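Side-chain contacts in glycoside hydrolase family 61 (PDB 5O2X), which is a copper-dependent lytic polysaccharide monooxygenase of family AA9 that probably cleaves cellulose chains by oxidation: residues W84-P89 and Q172-C177; V154-I159 and D197-T202; G126-D131 and S213-I218; S130-L133 and T139-V142. All coordinates share one frame; numbering follows the deposited sequence. Where two conformers were deposited one is given.

Contact 1 holds the copper. Contacts 2, 3 and 4 lie near it in the fold and all touch it. Contact 2 is centred about 11 Å from contact 1, and their strands 151-161 and 172-183 are neighbours in one sheet. Asn-173 packs on Tyr-199 and bonds to Glu-158, whose side chain is about 13 Å from the copper. Contacts 3 and 4 share the start of helix 129-135. Ser-130 OG there bonds to Gly-88 N of contact 1 at 3.0 Å. The centre of contact 3 is about 14 Å from that of contact 1, and the centre of contact 4 about 11 Å. Contacts 2 and 4 meet through Ile-159 and Leu-133, with centres about 17 Å apart.

Contact 1 of 4, residues W84-P89 and Q172-C177; sequences WPHPGP and QNYPQC. With CU (copper (II) ion), chain S; SO4 (sulfate ion), chain T.
His-86 and Tyr-174 meet at the copper (II) ion. His-86 NE2 binds CU at 1.9 Å. Water 1 follows at 2.0 Å from the metal and water 2 at 2.4 Å. The modified histidine at position 1 completes the site. Tyr-174 comes from the other segment, and its OH lies 2.8 Å from CU. The two side chains cross at about a right angle.

The next shell fixes the tyrosine hydroxyl. Tyr-174 OH donates to Gln-172 OE1 at 2.7 Å, from above the amide carbonyl plane (36° out of it). The extended Gln-172 chain, with CG beside the backbone N (chi1 -63°), brings its amide beside the copper site. Water 1 also lies 2.8 Å from Gln-172 OE1 and can donate to it, though it has more acceptors in reach than protons. The amide's other end is held too: Gln-172 NE2 donates to O4 of a sulfate ion, which probably came from the crystallisation liquor. The same sulfate accepts a bond from His-163, whose ring stacks on that of His-86.

Behind the hydroxyl, Trp-84 packs against the tyrosine ring. Trp-84 points its edge at the face of Tyr-174 in a T-shaped stack with planes at 89°. Trp-84 CH2 sits over the ring centre and comes within 3.6 Å of Tyr-174 CD1. Pro-85 CG lies over the centre of one face of the His-86 imidazole, and Pro-85 CD lies on one face of the Trp-84 ring.

The N-terminal histidine and a second histidine on copper form the histidine brace, and the tyrosine near the metal is as in other AA9 lytic polysaccharide monooxygenases.

Contact 2 of 4, residues V154-I159 and D197-T202; sequences VLRHEI and DLYHAT. With MAN (alpha-D-mannopyranose), chain F; MAN (alpha-D-mannopyranose), chain E.
Glu-158 reaches Tyr-199 as a nearly straight chain, with CG opposite the backbone N (chi1 -179°). Tyr-199 keeps CG on the side of its own N (chi1 -55°), and its ring comes to meet the carboxylate from the other direction. Tyr-199 OH donates to Glu-158 OE1 at 2.6 Å. It arrives on the syn side, 23° out of the carboxylate plane.

Arg-156 is also extended and grips the same carboxylate end-on. Its NH1 bonds to Glu-158 OE1 at 2.8 Å and its NH2 to Glu-158 OE2 at 2.9 Å. Both nitrogens come from above the carboxylate plane. OE1 thus has two donors. OE2 has a second one in Asn-173. This buried carboxylate is likely to stay ionised beside the guanidinium.

Leu-198 covers the arginine from the loop side. Its CD1 sits over the centre of one guanidinium face, 4.0 Å from Arg-156 CZ. Leu-198 CB lies over one face of the Tyr-199 ring. Carbonyls of Ile-54 and Ile-55 take further bonds from Arg-156, and Tyr-93 OH pairs with Tyr-199 OH.

Farther along the loop, Thr-202 OG1 carries an O-linked mannose. The arrangement belongs to the AA9 beta-sandwich. Two residues on one side of strand 151-161 form a buried salt bridge, and the long loop after strand 193-194 is fastened over it.

Contact 3 of 4, residues G126-D131 and S213-I218; sequences GTWASD and SPLNYI. With MAN (alpha-D-mannopyranose), chain H; MAN (alpha-D-mannopyranose), chain G; SO4 (sulfate ion), chain U.
Trp-128 points the edge of its indole at the face of Tyr-217. The stack is T-shaped, with the planes at 79° and the tryptophan six-membered ring centred 4.9 Å from the tyrosine ring. Trp-128 CZ3 stands over the middle of that ring. Next to it, Trp-128 CH2 is 3.6 Å from Tyr-217 CD1. The tyrosine offers this face because its CG is trans to the backbone N (chi1 -172°), which sends the ring toward the indole.

Leu-215 meets the same indole two residues earlier. Its CD2 approaches obliquely to 4.1 Å from Trp-128 CZ2, and the two side chains lie roughly at right angles.

The polar ends are held outside the stack. Trp-128 NE1 donates to Pro-125 O, and Tyr-217 OH bonds to Gly-205 O. With a leucine in place of Tyr-217, the indole edge would probably lose its aromatic face and Gly-205 O its hydroxyl partner.

Trp-128 is also the N-cap of helix 129-135. Its backbone N donates to Asp-131 OD2 at 2.8 Å, on the anti lone pair. This is one half of a capping box; the indole cannot supply the other.

Ser-213 OG carries an O-linked mannose. Beyond the stack, Trp-128 and Tyr-217 both rest on Leu-119 of strand 110-121, so the loop 213-218 lies beside that strand and the start of helix 129-135.

Contact 4 of 4, residues S130-L133 and T139-V142; sequences SDVL and TWVV. With MAN (alpha-D-mannopyranose), chain L.
Leu-133 packs on the start of strand 139-143 from CA to CD1. Its CA lies 3.3 Å from Thr-139 O and makes a CA-H...O contact. CB follows at 3.6 Å from Thr-139 O, and CG at 3.5 Å from the same oxygen. With CG trans to the backbone N (chi1 174°), the side chain runs on past this carbonyl. Its tip then divides. CD1 reaches Trp-140 CB at 4.3 Å and also touches Ile-159. CD2 meets CB of Trp-84.

The backbones add a weak hydrogen bond, from Thr-139 N to Leu-133 O at 3.3 Å. Thr-139 turns its own side chain away, and its OG1 bonds to Asn-136 O.

Val-132 meets the far end of the indole. Its CG1 is 4.2 Å from Trp-140 CZ3, and O6 of a glycan mannose lies 3.4 Å from the same Val-132 CG1. An alanine at Val-132 would lack both methyls, and a gap is likely to open beside Trp-140 CZ3 and the mannose O6 that the CG1 methyl now touches. Trp-140 NE1 is anchored separately, on Asp-115 OD2.

The short connection after helix 129-135 leads the chain into strand 139-143, an outermost strand of its sheet. Strand 74-80 pairs with that strand, while Ile-90 of strand 90-96 in the other sheet touches both Leu-133 and Trp-140.

Contact 1 of 4, residues W84-P89 and Q172-C177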
# COMPACT_ATOMS: atom_id res chain seq x y z
N TRP A 84 11.50 4.60 8.88
CA TRP A 84 10.74 5.47 7.98
C TRP A 84 10.79 6.89 8.56
O TRP A 84 10.62 7.08 9.75
CB TRP A 84 9.27 4.98 7.94
CG TRP A 84 8.40 5.88 7.12
CD1 TRP A 84 7.56 6.84 7.59
CD2 TRP A 84 8.38 5.98 5.70
NE1 TRP A 84 7.00 7.55 6.56
CE2 TRP A 84 7.48 7.02 5.38
CE3 TRP A 84 8.99 5.27 4.65
CZ2 TRP A 84 7.24 7.39 4.05
CZ3 TRP A 84 8.71 5.64 3.37
CH2 TRP A 84 7.87 6.68 3.07
N PRO A 85 11.01 7.91 7.71
CA PRO A 85 11.36 9.24 8.23
C PRO A 85 10.23 10.24 8.39
O PRO A 85 10.52 11.31 8.90
CB PRO A 85 12.43 9.74 7.24
CG PRO A 85 12.02 9.11 5.94
CD PRO A 85 11.53 7.75 6.32
N HIS A 86 9.03 9.99 7.90
CA HIS A 86 8.04 11.05 7.76
C HIS A 86 6.71 10.77 8.47
O HIS A 86 6.27 9.64 8.55
CB HIS A 86 7.66 11.27 6.29
CG HIS A 86 8.82 11.46 5.35
ND1 HIS A 86 9.78 12.41 5.54
CD2 HIS A 86 9.13 10.85 4.19
CE1 HIS A 86 10.61 12.38 4.50
NE2 HIS A 86 10.26 11.43 3.66
N PRO A 87 6.01 11.83 8.89
CA PRO A 87 4.67 11.70 9.47
C PRO A 87 3.58 11.62 8.38
O PRO A 87 3.59 12.40 7.44
CB PRO A 87 4.52 13.02 10.24
CG PRO A 87 5.31 14.02 9.43
CD PRO A 87 6.50 13.23 8.97
N GLY A 88 2.65 10.69 8.58
CA GLY A 88 1.47 10.67 7.77
C GLY A 88 0.68 9.38 7.89
O GLY A 88 1.02 8.48 8.66
N PRO A 89 -0.41 9.30 7.11
CA PRO A 89 -1.33 8.16 7.17
C PRO A 89 -0.84 6.97 6.35
O PRO A 89 0.06 7.08 5.51
CB PRO A 89 -2.60 8.74 6.52
CG PRO A 89 -2.07 9.69 5.49
CD PRO A 89 -0.88 10.35 6.21
N GLN A 172 3.51 13.65 -0.34
CA GLN A 172 4.33 12.64 -1.00
C GLN A 172 3.70 11.29 -0.81
O GLN A 172 3.50 10.83 0.31
CB GLN A 172 5.73 12.62 -0.39
CG GLN A 172 6.50 13.91 -0.58
CD GLN A 172 7.81 13.93 0.20
OE1 GLN A 172 8.15 12.96 0.88
NE2 GLN A 172 8.51 15.05 0.12
N ASN A 173 3.34 10.62 -1.92
CA ASN A 173 2.67 9.32 -1.84
C ASN A 173 3.66 8.23 -2.20
O ASN A 173 4.41 8.33 -3.18
CB ASN A 173 1.49 9.25 -2.80
CG ASN A 173 0.35 10.15 -2.39
OD1 ASN A 173 0.53 11.34 -2.16
ND2 ASN A 173 -0.84 9.57 -2.31
N TYR A 174 3.61 7.12 -1.44
CA TYR A 174 4.52 6.00 -1.62
C TYR A 174 3.73 4.72 -1.82
O TYR A 174 3.70 3.82 -0.93
CB TYR A 174 5.46 5.88 -0.41
CG TYR A 174 6.33 7.12 -0.18
CD1 TYR A 174 5.87 8.21 0.50
CD2 TYR A 174 7.65 7.15 -0.63
CE1 TYR A 174 6.68 9.30 0.75
CE2 TYR A 174 8.49 8.22 -0.41
CZ TYR A 174 8.00 9.30 0.33
OH TYR A 174 8.86 10.37 0.54
N PRO A 175 3.06 4.55 -2.97
CA PRO A 175 2.30 3.31 -3.22
C PRO A 175 3.23 2.16 -3.58
O PRO A 175 4.26 2.34 -4.26
CB PRO A 175 1.41 3.70 -4.42
CG PRO A 175 2.23 4.76 -5.14
CD PRO A 175 2.88 5.54 -4.04
N GLN A 176 2.78 0.96 -3.19
CA GLN A 176 3.51 -0.29 -3.45
C GLN A 176 2.44 -1.36 -3.75
O GLN A 176 1.58 -1.62 -2.90
CB GLN A 176 4.31 -0.69 -2.21
CG GLN A 176 5.39 0.31 -1.78
CD GLN A 176 6.64 0.17 -2.57
OE1 GLN A 176 7.59 -0.52 -2.16
NE2 GLN A 176 6.69 0.79 -3.74
N CYS A 177 2.52 -1.93 -4.94
CA CYS A 177 1.53 -2.93 -5.37
C CYS A 177 2.09 -4.33 -5.34
O CYS A 177 3.28 -4.57 -5.65
CB CYS A 177 1.08 -2.64 -6.80
SG CYS A 177 0.06 -1.15 -6.88
CU CU S . 11.18 10.85 2.05
S SO4 T . 12.23 15.85 2.11
O1 SO4 T . 12.45 16.64 3.34
O2 SO4 T . 13.03 16.54 1.09
O3 SO4 T . 12.62 14.43 2.36
O4 SO4 T . 10.84 15.81 1.78
O HOH W 1 10.86 12.73 1.34
O HOH W 2 13.33 11.05 3.11

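Contact 2 of 4, residues V154-I159 and D197-T202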
# COMPACT_ATOMS: atom_id res chain seq x y z
N VAL A 154 -4.82 -7.03 -7.03
CA VAL A 154 -3.67 -6.19 -6.70
C VAL A 154 -3.95 -5.57 -5.32
O VAL A 154 -4.99 -4.93 -5.11
CB VAL A 154 -3.44 -5.11 -7.74
CG1 VAL A 154 -2.36 -4.13 -7.28
CG2 VAL A 154 -3.00 -5.74 -9.06
N LEU A 155 -2.98 -5.76 -4.43
CA LEU A 155 -2.95 -5.15 -3.10
C LEU A 155 -2.06 -3.91 -3.22
O LEU A 155 -0.88 -4.04 -3.55
CB LEU A 155 -2.40 -6.17 -2.11
CG LEU A 155 -1.99 -5.72 -0.73
CD1 LEU A 155 -3.15 -5.16 -0.01
CD2 LEU A 155 -1.36 -6.89 0.02
N ARG A 156 -2.64 -2.74 -2.99
CA ARG A 156 -1.96 -1.46 -3.10
C ARG A 156 -1.85 -0.89 -1.70
O ARG A 156 -2.82 -0.42 -1.12
CB ARG A 156 -2.73 -0.53 -4.03
CG ARG A 156 -2.11 0.84 -4.24
CD ARG A 156 -3.03 1.73 -5.06
NE ARG A 156 -2.48 3.06 -5.33
CZ ARG A 156 -2.41 4.04 -4.45
NH1 ARG A 156 -2.95 3.89 -3.24
NH2 ARG A 156 -1.80 5.18 -4.74
N HIS A 157 -0.62 -0.97 -1.16
CA HIS A 157 -0.29 -0.43 0.17
C HIS A 157 0.37 0.92 -0.00
O HIS A 157 1.13 1.12 -0.95
CB HIS A 157 0.69 -1.43 0.81
CG HIS A 157 1.28 -0.96 2.10
ND1 HIS A 157 0.60 -0.86 3.29
CD2 HIS A 157 2.52 -0.49 2.39
CE1 HIS A 157 1.41 -0.41 4.23
NE2 HIS A 157 2.59 -0.18 3.72
N GLU A 158 0.10 1.88 0.87
CA GLU A 158 0.63 3.21 0.63
C GLU A 158 0.82 3.94 1.95
O GLU A 158 -0.06 4.00 2.80
CB GLU A 158 -0.37 3.98 -0.24
CG GLU A 158 0.01 5.39 -0.63
CD GLU A 158 -1.04 6.00 -1.53
OE1 GLU A 158 -2.25 5.74 -1.26
OE2 GLU A 158 -0.68 6.69 -2.51
N ILE A 159 1.99 4.60 2.07
CA ILE A 159 2.24 5.62 3.08
C ILE A 159 2.15 6.96 2.37
O ILE A 159 2.63 7.11 1.25
CB ILE A 159 3.65 5.49 3.72
CG1 ILE A 159 3.91 4.11 4.32
CG2 ILE A 159 3.82 6.56 4.78
CD1 ILE A 159 5.32 3.92 4.80
N ASP A 197 -8.44 8.35 -9.97
CA ASP A 197 -9.54 9.09 -9.35
C ASP A 197 -9.47 9.06 -7.83
O ASP A 197 -10.31 9.70 -7.19
CB ASP A 197 -10.88 8.49 -9.79
CG ASP A 197 -11.20 8.77 -11.25
OD1 ASP A 197 -10.73 9.73 -11.88
OD2 ASP A 197 -11.99 7.94 -11.78
N LEU A 198 -8.47 8.41 -7.22
CA LEU A 198 -8.44 8.31 -5.77
C LEU A 198 -8.27 9.68 -5.11
O LEU A 198 -8.96 9.99 -4.15
CB LEU A 198 -7.30 7.40 -5.31
CG LEU A 198 -7.49 5.93 -5.60
CD1 LEU A 198 -6.19 5.18 -5.33
CD2 LEU A 198 -8.63 5.32 -4.76
N TYR A 199 -7.29 10.47 -5.57
CA TYR A 199 -6.81 11.63 -4.83
C TYR A 199 -6.75 12.87 -5.73
O TYR A 199 -6.49 12.77 -6.92
CB TYR A 199 -5.38 11.37 -4.36
CG TYR A 199 -5.21 10.12 -3.54
CD1 TYR A 199 -6.10 9.78 -2.51
CD2 TYR A 199 -4.16 9.27 -3.77
CE1 TYR A 199 -5.89 8.65 -1.76
CE2 TYR A 199 -3.96 8.15 -3.02
CZ TYR A 199 -4.81 7.83 -1.98
OH TYR A 199 -4.63 6.74 -1.18
N HIS A 200 -6.95 14.02 -5.09
CA HIS A 200 -6.79 15.29 -5.74
C HIS A 200 -5.90 16.20 -4.92
O HIS A 200 -5.89 16.12 -3.68
CB HIS A 200 -8.14 15.97 -6.06
CG HIS A 200 -8.84 15.26 -7.17
ND1 HIS A 200 -9.54 14.09 -7.01
CD2 HIS A 200 -8.82 15.51 -8.49
CE1 HIS A 200 -9.95 13.65 -8.20
NE2 HIS A 200 -9.55 14.53 -9.11
N ALA A 201 -5.21 17.11 -5.59
CA ALA A 201 -4.21 17.97 -4.97
C ALA A 201 -4.79 18.93 -3.95
O ALA A 201 -4.03 19.45 -3.12
CB ALA A 201 -3.49 18.78 -6.04
N THR A 202 -6.09 19.19 -3.98
CA THR A 202 -6.74 20.07 -3.02
C THR A 202 -7.50 19.30 -1.93
O THR A 202 -8.19 19.93 -1.12
CB THR A 202 -7.74 20.97 -3.74
OG1 THR A 202 -8.68 20.10 -4.41
CG2 THR A 202 -7.04 21.90 -4.74
C1 MAN F . -10.07 20.21 -4.03
C2 MAN F . -10.85 18.93 -4.38
C3 MAN F . -10.93 18.74 -5.87
C4 MAN F . -11.52 19.98 -6.48
C5 MAN F . -10.67 21.18 -6.10
C6 MAN F . -11.25 22.45 -6.72
O2 MAN F . -12.19 18.97 -3.88
O3 MAN F . -11.71 17.58 -6.20
O4 MAN F . -11.55 19.76 -7.89
O5 MAN F . -10.64 21.33 -4.68
O6 MAN F . -10.43 23.57 -6.38
C1 MAN E . -7.70 8.81 -14.01
C2 MAN E . -9.00 8.29 -14.57
C3 MAN E . -8.66 7.18 -15.60
C4 MAN E . -7.63 7.61 -16.65
C5 MAN E . -6.44 8.25 -15.99
C6 MAN E . -5.48 8.93 -16.95
O2 MAN E . -9.67 9.34 -15.24
O3 MAN E . -9.85 6.69 -16.25
O4 MAN E . -7.15 6.48 -17.38
O5 MAN E . -6.84 9.27 -15.04
O6 MAN E . -4.23 9.17 -16.41

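Contact 3 of 4, residues G126-D131 and S213-I218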
# COMPACT_ATOMS: atom_id res chain seq x y z
N GLY A 126 1.69 15.87 15.89
CA GLY A 126 0.80 14.78 16.28
C GLY A 126 1.43 13.43 16.06
O GLY A 126 2.53 13.32 15.56
N THR A 127 0.71 12.41 16.49
CA THR A 127 1.09 11.01 16.29
C THR A 127 0.23 10.44 15.17
O THR A 127 -0.99 10.63 15.18
CB THR A 127 0.86 10.19 17.57
OG1 THR A 127 1.63 10.73 18.64
CG2 THR A 127 1.23 8.76 17.40
N TRP A 128 0.88 9.76 14.24
CA TRP A 128 0.28 9.30 12.99
C TRP A 128 0.43 7.78 12.88
O TRP A 128 1.27 7.16 13.53
CB TRP A 128 0.95 9.99 11.79
CG TRP A 128 0.71 11.45 11.74
CD1 TRP A 128 1.34 12.40 12.47
CD2 TRP A 128 -0.32 12.11 10.99
NE1 TRP A 128 0.82 13.63 12.17
CE2 TRP A 128 -0.21 13.48 11.28
CE3 TRP A 128 -1.28 11.69 10.08
CZ2 TRP A 128 -1.07 14.40 10.74
CZ3 TRP A 128 -2.13 12.62 9.54
CH2 TRP A 128 -2.01 13.97 9.86
N ALA A 129 -0.29 7.21 11.90
CA ALA A 129 -0.04 5.83 11.52
C ALA A 129 1.44 5.54 11.31
O ALA A 129 1.94 4.49 11.71
CB ALA A 129 -0.81 5.49 10.26
N SER A 130 2.13 6.47 10.65
CA SER A 130 3.57 6.28 10.39
C SER A 130 4.37 6.05 11.68
O SER A 130 5.34 5.30 11.65
CB SER A 130 4.11 7.54 9.68
OG SER A 130 3.83 8.69 10.43
N ASP A 131 3.99 6.69 12.79
CA ASP A 131 4.68 6.49 14.06
C ASP A 131 4.48 5.08 14.59
O ASP A 131 5.38 4.52 15.23
CB ASP A 131 4.22 7.51 15.08
CG ASP A 131 4.59 8.93 14.64
OD1 ASP A 131 5.83 9.17 14.50
OD2 ASP A 131 3.69 9.74 14.44
N SER A 213 -2.06 23.07 16.06
CA SER A 213 -2.79 22.27 17.06
C SER A 213 -3.87 23.21 17.66
O SER A 213 -3.58 24.35 17.95
CB SER A 213 -1.88 21.82 18.13
OG SER A 213 -2.60 20.90 18.93
N PRO A 214 -5.11 22.72 17.82
CA PRO A 214 -5.59 21.38 17.56
C PRO A 214 -5.67 21.05 16.06
O PRO A 214 -5.63 21.95 15.22
CB PRO A 214 -6.99 21.35 18.20
CG PRO A 214 -7.40 22.74 18.26
CD PRO A 214 -6.15 23.56 18.43
N LEU A 215 -5.73 19.78 15.73
CA LEU A 215 -5.65 19.31 14.37
C LEU A 215 -6.62 18.15 14.20
O LEU A 215 -6.68 17.24 15.01
CB LEU A 215 -4.24 18.82 14.08
CG LEU A 215 -3.94 18.32 12.67
CD1 LEU A 215 -4.13 19.36 11.62
CD2 LEU A 215 -2.54 17.73 12.61
N ASN A 216 -7.34 18.16 13.08
CA ASN A 216 -8.13 17.05 12.63
C ASN A 216 -7.64 16.59 11.25
O ASN A 216 -6.96 17.35 10.55
CB ASN A 216 -9.60 17.38 12.54
CG ASN A 216 -10.23 17.66 13.88
OD1 ASN A 216 -11.01 18.60 14.02
ND2 ASN A 216 -9.99 16.78 14.84
N TYR A 217 -7.98 15.35 10.87
CA TYR A 217 -7.46 14.79 9.62
C TYR A 217 -8.44 13.89 8.92
O TYR A 217 -8.87 12.91 9.52
CB TYR A 217 -6.17 14.03 9.85
CG TYR A 217 -5.51 13.61 8.56
CD1 TYR A 217 -4.93 14.56 7.76
CD2 TYR A 217 -5.53 12.31 8.12
CE1 TYR A 217 -4.34 14.22 6.56
CE2 TYR A 217 -4.93 11.95 6.91
CZ TYR A 217 -4.35 12.92 6.13
OH TYR A 217 -3.81 12.55 4.94
N ILE A 218 -8.73 14.18 7.64
CA ILE A 218 -9.57 13.35 6.78
C ILE A 218 -8.65 12.56 5.85
O ILE A 218 -8.04 13.15 4.96
CB ILE A 218 -10.57 14.20 5.98
CG1 ILE A 218 -11.46 15.02 6.92
CG2 ILE A 218 -11.37 13.31 5.03
CD1 ILE A 218 -12.34 16.01 6.20
C1 MAN H . -1.86 20.43 20.04
C2 MAN H . -2.73 19.30 20.65
C3 MAN H . -4.06 19.84 21.17
C4 MAN H . -3.84 21.05 22.05
C5 MAN H . -3.04 22.10 21.31
C6 MAN H . -2.90 23.35 22.17
O2 MAN H . -1.97 18.74 21.69
O3 MAN H . -4.79 18.90 21.96
O4 MAN H . -5.12 21.58 22.41
O5 MAN H . -1.77 21.54 20.96
O6 MAN H . -4.20 23.88 22.41
C1 MAN G . -3.41 25.72 12.98
C2 MAN G . -3.99 26.70 14.03
C3 MAN G . -4.96 25.93 14.95
C4 MAN G . -6.03 25.20 14.14
C5 MAN G . -5.40 24.35 13.05
C6 MAN G . -6.45 23.87 12.06
O2 MAN G . -4.68 27.74 13.38
O3 MAN G . -5.60 26.82 15.87
O4 MAN G . -6.83 24.38 15.02
O5 MAN G . -4.50 25.13 12.26
O6 MAN G . -6.02 22.62 11.51
S SO4 U . 0.92 13.32 20.84
O1 SO4 U . 1.41 12.45 21.95
O2 SO4 U . 1.13 14.73 21.23
O3 SO4 U . -0.47 12.99 20.48
O4 SO4 U . 1.67 13.08 19.61

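Contact 4 of 4, residues S130-L133 and T139-V142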
# COMPACT_ATOMS: atom_id res chain seq x y z
N SER A 130 2.13 6.47 10.65
CA SER A 130 3.57 6.28 10.39
C SER A 130 4.37 6.05 11.68
O SER A 130 5.34 5.30 11.65
CB SER A 130 4.11 7.54 9.68
OG SER A 130 3.83 8.69 10.43
N ASP A 131 3.99 6.69 12.79
CA ASP A 131 4.68 6.49 14.06
C ASP A 131 4.48 5.08 14.59
O ASP A 131 5.38 4.52 15.23
CB ASP A 131 4.22 7.51 15.08
CG ASP A 131 4.59 8.93 14.64
OD1 ASP A 131 5.83 9.17 14.50
OD2 ASP A 131 3.69 9.74 14.44
N VAL A 132 3.31 4.48 14.33
CA VAL A 132 3.06 3.09 14.70
C VAL A 132 3.96 2.17 13.86
O VAL A 132 4.61 1.26 14.38
CB VAL A 132 1.59 2.75 14.53
CG1 VAL A 132 1.32 1.31 14.89
CG2 VAL A 132 0.72 3.67 15.38
N LEU A 133 4.02 2.44 12.55
CA LEU A 133 4.90 1.69 11.68
C LEU A 133 6.34 1.78 12.18
O LEU A 133 7.06 0.75 12.25
CB LEU A 133 4.76 2.22 10.24
CG LEU A 133 5.72 1.65 9.21
CD1 LEU A 133 5.02 1.52 7.86
CD2 LEU A 133 6.96 2.50 9.06
N THR A 139 7.08 -1.80 10.15
CA THR A 139 6.11 -2.71 9.58
C THR A 139 4.71 -2.15 9.72
O THR A 139 4.40 -1.34 10.59
CB THR A 139 6.18 -4.12 10.18
OG1 THR A 139 5.77 -4.12 11.55
CG2 THR A 139 7.57 -4.71 10.03
N TRP A 140 3.82 -2.69 8.86
CA TRP A 140 2.37 -2.45 8.92
C TRP A 140 1.71 -3.76 8.64
O TRP A 140 2.17 -4.52 7.77
CB TRP A 140 1.93 -1.41 7.89
CG TRP A 140 0.51 -0.98 8.06
CD1 TRP A 140 -0.58 -1.37 7.32
CD2 TRP A 140 0.01 -0.13 9.09
NE1 TRP A 140 -1.71 -0.79 7.81
CE2 TRP A 140 -1.40 -0.02 8.90
CE3 TRP A 140 0.60 0.58 10.14
CZ2 TRP A 140 -2.22 0.76 9.73
CZ3 TRP A 140 -0.20 1.35 10.94
CH2 TRP A 140 -1.58 1.43 10.76
N VAL A 141 0.60 -4.06 9.34
CA VAL A 141 -0.17 -5.28 9.17
C VAL A 141 -1.55 -4.95 8.64
O VAL A 141 -2.24 -4.11 9.20
CB VAL A 141 -0.29 -6.05 10.50
CG1 VAL A 141 -1.15 -7.30 10.35
CG2 VAL A 141 1.10 -6.42 10.99
N VAL A 142 -1.96 -5.65 7.56
CA VAL A 142 -3.34 -5.56 7.03
C VAL A 142 -3.92 -6.96 7.03
O VAL A 142 -3.22 -7.93 6.81
CB VAL A 142 -3.36 -4.88 5.62
CG1 VAL A 142 -2.82 -5.82 4.55
CG2 VAL A 142 -4.75 -4.35 5.27
C1 MAN L . -5.44 -0.48 14.11
C2 MAN L . -6.24 -0.35 15.40
C3 MAN L . -6.27 1.08 15.89
C4 MAN L . -4.86 1.63 16.05
C5 MAN L . -4.11 1.44 14.73
C6 MAN L . -2.65 1.81 14.86
O2 MAN L . -5.68 -1.23 16.38
O3 MAN L . -7.00 1.18 17.13
O4 MAN L . -4.84 3.01 16.36
O5 MAN L . -4.14 0.07 14.30
O6 MAN L . -1.97 1.05 15.87